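Local coordinates for DUF4595 domain-containing protein (Bacteroides vulgatus, PDB 3TZG) that is of unknown function but folds as a porin-like beta barrel from a family grouped with the outer-membrane barrels, at residues A[231-234]-A[240-243]. Sequence-based numbering, arbitrary orientation.
Sequences IEVL and LLSR
V233 faces both L241 and S242 across an antiparallel strand pair, which makes a classic beta bulge. Its backbone O takes two N-H groups. L241 N is 2.8 Å from V233 O and nearly in line with the carbonyl. S242 N gives a weak bond to V233 O at 3.5 Å. In return, V233 N donates to S242 O at 3.0 Å. The register shifts by one residue here, so L234 pairs with L240 while E232 pairs with R243.

E232, L234, L240 and R243 share one face of the ribbon. The L240 methyl CD1 sits 3.7 Å from E232 CG, and the two side chains cross at about a right angle. L234 CD2 meets L240 CD1 at 3.8 Å. R243 is extended, with CG anti to its backbone N (chi1 -179°), and runs alongside E232. The opposite charges are near but form no salt bridge, and any attraction is probably modest: E232 OE2 is 4.3 Å from R243 NE, well out of the guanidinium plane. Cutting E232 back to an alanine would probably open a gap beside L240 CD1 and take one negative charge from the neighbourhood of R243.

On the other face, V233 CB and CG2 touch S242 OG.

The segments belong to the barrel hairpin of strands 227-235 and 239-247. Strand 213-224 flanks the first, where N220 bonds weakly to E232 OE1; N-terminal strand 12-15 pairs with the second, consistent with barrel closure.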
loop_
_atom_site.group_PDB
_atom_site.type_symbol
_atom_site.label_atom_id
_atom_site.label_comp_id
_atom_site.label_asym_id
_atom_site.label_seq_id
_atom_site.Cartn_x
_atom_site.Cartn_y
_atom_site.Cartn_z
ATOM N N ILE A 231 -14.450 3.153 3.103
ATOM C CA ILE A 231 -13.263 3.541 3.873
ATOM C C ILE A 231 -13.042 5.033 3.670
ATOM O O ILE A 231 -12.948 5.478 2.530
ATOM C CB ILE A 231 -12.001 2.716 3.506
ATOM C CG1 ILE A 231 -12.262 1.178 3.626
ATOM C CG2 ILE A 231 -10.825 3.156 4.384
ATOM C CD1 ILE A 231 -11.134 0.296 3.189
ATOM N N GLU A 232 -13.006 5.808 4.765
ATOM C CA GLU A 232 -12.799 7.263 4.714
ATOM C C GLU A 232 -11.703 7.703 5.635
ATOM O O GLU A 232 -11.550 7.136 6.710
ATOM C CB GLU A 232 -14.066 8.030 5.088
ATOM C CG GLU A 232 -15.077 8.164 3.980
ATOM C CD GLU A 232 -16.308 8.953 4.373
ATOM O OE1 GLU A 232 -16.674 8.941 5.573
ATOM O OE2 GLU A 232 -16.934 9.554 3.466
ATOM N N VAL A 233 -10.956 8.729 5.238
ATOM C CA VAL A 233 -9.900 9.285 6.082
ATOM C C VAL A 233 -10.186 10.791 6.182
ATOM O O VAL A 233 -10.233 11.496 5.167
ATOM C CB VAL A 233 -8.467 8.934 5.584
ATOM C CG1 VAL A 233 -7.403 9.623 6.446
ATOM C CG2 VAL A 233 -8.253 7.413 5.573
ATOM N N LEU A 234 -10.470 11.256 7.395
ATOM C CA LEU A 234 -10.849 12.650 7.636
ATOM C C LEU A 234 -9.874 13.423 8.544
ATOM O O LEU A 234 -9.318 12.877 9.503
ATOM C CB LEU A 234 -12.230 12.714 8.301
ATOM C CG LEU A 234 -13.394 12.138 7.554
ATOM C CD1 LEU A 234 -14.279 11.425 8.498
ATOM C CD2 LEU A 234 -14.150 13.215 6.778
ATOM N N LEU A 240 -12.535 15.757 4.235
ATOM C CA LEU A 240 -12.403 14.416 3.678
ATOM C C LEU A 240 -11.140 14.366 2.848
ATOM O O LEU A 240 -10.972 15.192 1.956
ATOM C CB LEU A 240 -13.653 14.032 2.855
ATOM C CG LEU A 240 -13.721 12.615 2.281
ATOM C CD1 LEU A 240 -13.741 11.577 3.362
ATOM C CD2 LEU A 240 -14.941 12.449 1.478
ATOM N N LEU A 241 -10.230 13.453 3.178
ATOM C CA LEU A 241 -8.953 13.348 2.481
ATOM C C LEU A 241 -8.988 12.226 1.484
ATOM O O LEU A 241 -8.336 12.347 0.462
ATOM C CB LEU A 241 -7.761 13.156 3.451
ATOM C CG LEU A 241 -7.588 14.199 4.592
ATOM C CD1 LEU A 241 -6.419 13.880 5.435
ATOM C CD2 LEU A 241 -7.488 15.625 4.075
ATOM N N SER A 242 -9.715 11.127 1.769
ATOM C CA SER A 242 -9.893 9.997 0.839
ATOM C C SER A 242 -11.170 9.231 1.149
ATOM O O SER A 242 -11.569 9.107 2.310
ATOM C CB SER A 242 -8.708 9.041 0.868
ATOM O OG SER A 242 -8.757 8.193 1.999
ATOM N N ARG A 243 -11.795 8.702 0.103
ATOM C CA ARG A 243 -12.989 7.875 0.209
ATOM C C ARG A 243 -12.893 6.726 -0.813
ATOM O O ARG A 243 -12.812 6.966 -2.015
ATOM C CB ARG A 243 -14.263 8.712 0.023
ATOM C CG ARG A 243 -15.549 7.923 0.149
ATOM C CD ARG A 243 -16.682 8.833 -0.207
ATOM N NE ARG A 243 -17.912 8.136 -0.523
ATOM C CZ ARG A 243 -19.079 8.742 -0.658
ATOM N NH1 ARG A 243 -19.185 10.050 -0.445
ATOM N NH2 ARG A 243 -20.167 8.038 -0.936
#